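Local coordinates for protein predicted sugar phosphatases of the HAD superfamily (Cytophaga hutchinsonii, PDB 2HX1) that probably hydrolyses phosphate esters of sugars, as a magnesium-dependent phosphatase of the HAD superfamily, at the interface of chains A and B and the interface of chains A and C. Numbering follows the deposited sequence. Chains: chain A/B/C, Predicted sugar phosphatases of the HAD superfamily.

Contact 1: the interface of chains A and B. Residues chain A 155, 158-159; chain B 178-180.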
# COMPACT_ATOMS: atom_id res chain seq x y z
N ASN A 155 8.33 -19.30 5.06
CA ASN A 155 8.50 -20.51 4.29
C ASN A 155 7.34 -21.51 4.42
O ASN A 155 6.98 -22.18 3.45
CB ASN A 155 9.82 -21.17 4.66
CG ASN A 155 11.00 -20.39 4.12
OD1 ASN A 155 11.10 -20.18 2.90
ND2 ASN A 155 11.88 -19.94 5.02
N ARG A 158 4.67 -20.24 2.11
CA ARG A 158 5.08 -20.46 0.74
C ARG A 158 4.89 -21.92 0.35
O ARG A 158 4.66 -22.22 -0.82
CB ARG A 158 6.56 -20.10 0.55
CG ARG A 158 6.83 -18.57 0.53
CD ARG A 158 8.33 -18.19 0.50
NE ARG A 158 8.97 -18.66 -0.75
CZ ARG A 158 9.66 -19.79 -0.87
NH1 ARG A 158 9.88 -20.60 0.18
NH2 ARG A 158 10.16 -20.12 -2.07
N LYS A 159 4.98 -22.84 1.32
CA LYS A 159 4.94 -24.27 1.05
C LYS A 159 3.60 -24.93 1.31
O LYS A 159 3.35 -26.01 0.79
CB LYS A 159 5.98 -25.02 1.87
CG LYS A 159 7.43 -24.68 1.54
CD LYS A 159 8.32 -25.25 2.61
CE LYS A 159 9.77 -25.19 2.23
NZ LYS A 159 10.63 -25.60 3.40
N THR B 178 14.65 -24.71 -1.71
CA THR B 178 13.23 -24.55 -1.34
C THR B 178 12.91 -23.30 -0.50
O THR B 178 11.80 -22.77 -0.60
CB THR B 178 12.76 -25.77 -0.52
OG1 THR B 178 13.66 -25.97 0.59
CG2 THR B 178 12.72 -27.07 -1.41
N ASP B 179 13.86 -22.85 0.33
CA ASP B 179 13.62 -21.82 1.34
C ASP B 179 14.25 -20.46 1.02
O ASP B 179 15.35 -20.37 0.47
CB ASP B 179 14.18 -22.28 2.70
CG ASP B 179 13.45 -23.47 3.26
OD1 ASP B 179 12.77 -24.15 2.48
OD2 ASP B 179 13.60 -23.72 4.48
N VAL B 180 13.57 -19.40 1.43
CA VAL B 180 14.10 -18.05 1.34
C VAL B 180 14.33 -17.54 2.76
O VAL B 180 13.89 -18.15 3.75
CB VAL B 180 13.15 -17.11 0.61
CG1 VAL B 180 12.76 -17.67 -0.78
CG2 VAL B 180 11.92 -16.81 1.47
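B:Thr178 to B:Val180 runs from a turned residue into extended backbone and offers its peptide groups to the C-terminal end of helix 146-159 in chain A, which carries A:Asn155, A:Arg158 and A:Lys159. The carboxamide of A:Asn155 reads B:Val180 twice: OD1 takes the backbone N at 3.0 Å, on a lone pair in the carbonyl plane, while ND2 gives to the backbone O at 3.0 Å. Asparagine suits this place because one flat amide supplies both acceptor and donor, and the paired bonds fix its rotation. A:Arg158 meets B:Thr178 with NH1, whose bond of 3.0 Å to the backbone O lies in the guanidinium plane. Its chain bends at chi3 (64°), turning the flat head so that CG1 of B:Val180 sits over the centre of one face, 3.7 Å above the plane; arginine serves both partners, with N-H at its edge for a carbonyl and a face for a methyl. A:Lys159, extended beyond CG and long enough to span the gap, forms a salt bridge to B:Asp179, NZ to the carboxylate OD1 at 2.7 Å, on the syn side but tilted 24° out of the carboxylate plane. The hydroxyl OG1 of B:Thr178 gives to the same OD1 at 2.8 Å from above the opposite face; aspartate can accept from both donors, which should help hold the carboxylate in position. The patch joins that helix end to the loop leading into strand 180-182 of chain B, and a two-fold twin repeats it with the chains exchanged.

Contact 2: the interface of chains A and C. Residues chain A 266-267, 272; chain C 157-159, 161, 198.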
# COMPACT_ATOMS: atom_id res chain seq x y z
N ILE A 266 -10.64 12.29 12.95
CA ILE A 266 -12.02 12.07 12.57
C ILE A 266 -12.26 12.61 11.14
O ILE A 266 -12.88 11.94 10.30
CB ILE A 266 -13.00 12.65 13.60
CG1 ILE A 266 -12.89 11.85 14.91
CG2 ILE A 266 -14.45 12.63 13.09
CD1 ILE A 266 -13.49 12.53 16.13
N LYS A 267 -11.72 13.79 10.85
CA LYS A 267 -11.86 14.43 9.55
C LYS A 267 -11.13 13.66 8.45
O LYS A 267 -11.64 13.55 7.34
CB LYS A 267 -11.34 15.87 9.60
CG LYS A 267 -11.65 16.71 8.35
CD LYS A 267 -11.49 18.23 8.64
CE LYS A 267 -11.49 19.06 7.35
NZ LYS A 267 -11.69 20.54 7.54
N VAL A 272 -16.98 8.96 12.06
CA VAL A 272 -17.61 9.87 13.02
C VAL A 272 -18.26 9.11 14.17
O VAL A 272 -19.14 8.27 13.96
CB VAL A 272 -18.63 10.78 12.28
CG1 VAL A 272 -19.18 11.85 13.21
CG2 VAL A 272 -17.95 11.41 11.10
N LEU C 157 -14.27 15.92 0.42
CA LEU C 157 -13.81 15.06 1.49
C LEU C 157 -12.64 15.66 2.25
O LEU C 157 -12.42 15.32 3.42
CB LEU C 157 -13.40 13.69 0.96
CG LEU C 157 -14.53 12.81 0.45
CD1 LEU C 157 -13.93 11.61 -0.27
CD2 LEU C 157 -15.42 12.35 1.59
N ARG C 158 -11.87 16.54 1.61
CA ARG C 158 -10.87 17.33 2.32
C ARG C 158 -11.50 18.38 3.23
O ARG C 158 -10.93 18.71 4.25
CB ARG C 158 -9.93 18.06 1.36
CG ARG C 158 -8.87 17.19 0.67
CD ARG C 158 -8.22 17.96 -0.47
NE ARG C 158 -7.44 19.11 0.01
CZ ARG C 158 -7.82 20.39 -0.04
NH1 ARG C 158 -9.01 20.78 -0.54
NH2 ARG C 158 -6.97 21.30 0.44
N LYS C 159 -12.67 18.88 2.87
CA LYS C 159 -13.27 19.99 3.60
C LYS C 159 -14.29 19.58 4.64
O LYS C 159 -14.54 20.32 5.56
CB LYS C 159 -13.94 20.94 2.63
CG LYS C 159 -12.97 21.72 1.72
CD LYS C 159 -13.78 22.41 0.64
CE LYS C 159 -12.95 23.09 -0.40
NZ LYS C 159 -13.81 23.94 -1.27
N THR C 161 -16.05 16.74 7.34
CA THR C 161 -15.97 15.52 8.14
C THR C 161 -17.27 14.73 7.93
O THR C 161 -18.28 14.94 8.63
CB THR C 161 -15.74 15.86 9.64
OG1 THR C 161 -14.49 16.54 9.76
CG2 THR C 161 -15.71 14.62 10.53
N ARG C 198 -10.32 5.76 3.21
CA ARG C 198 -11.28 6.81 3.51
C ARG C 198 -12.71 6.32 3.38
O ARG C 198 -13.64 6.99 3.89
CB ARG C 198 -10.99 8.00 2.54
CG ARG C 198 -11.89 9.24 2.65
CD ARG C 198 -11.61 10.02 3.88
NE ARG C 198 -12.41 11.24 3.95
CZ ARG C 198 -13.69 11.28 4.30
NH1 ARG C 198 -14.35 10.19 4.60
NH2 ARG C 198 -14.32 12.45 4.34
O HOH W 1 -10.59 14.62 5.14
O HOH W 2 -12.70 22.50 6.04
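Water 1 is shared by two backbone carbonyls, the O of C:Leu157 at 2.6 Å and the O of A:Lys267 at 2.7 Å, and so joins the two chains where these acceptors could not bond to each other. A second water works at the far end of the A:Lys267 side chain: the amino group NZ lies 2.7 Å from water 2, which in turn lies 2.9 Å from the backbone O of C:Lys159. The direct approach of NZ to that carbonyl is only a weak hydrogen bond. With CG opposite the backbone N (chi1 -170°) and the chain extended beyond it, the lysine reaches from helix 262-269 of chain A to the end of helix 146-159 in chain C. Lysine suits this place by pairing a long apolar stem with a polar NZ tip that reaches the C:Lys159 carbonyl mainly through water 2. On the way its CB and CG pass the hydroxyl OG1 of C:Thr161, the two side chains crossing at about a right angle. Replacing A:Lys267 by alanine takes away NZ and most of the stem; water 2 and the C:Lys159 carbonyl would probably lose their partner from chain A, and C:Thr161 OG1 much of its carbon cover. The branched threonine also presents an apolar arm, with CG2 directed towards A:Ile266 and A:Val272, whose beta-branched side chains supply methyls to meet it. CG2 of C:Thr161 packs snugly against CG2 of A:Ile266 at 3.5 Å and lies 3.9 Å from CG2 of A:Val272.

Contact 1 and contact 2 lie about 43 Å apart, measured between the centres of their C-alpha atoms, and join chain A to two different copies of the protein. Both use the end of helix 146-159: in contact 1 chain A contributes the side chains of residues 158 and 159, whereas in contact 2 chain C contributes backbone carbonyls from residues 157 to 159. One helix end could therefore serve both kinds of interface, with side chains facing one neighbour and carbonyls another. Each interface is two-fold symmetric, which fits the deposited assembly of four copies, although the structure alone does not show that this tetramer forms in solution.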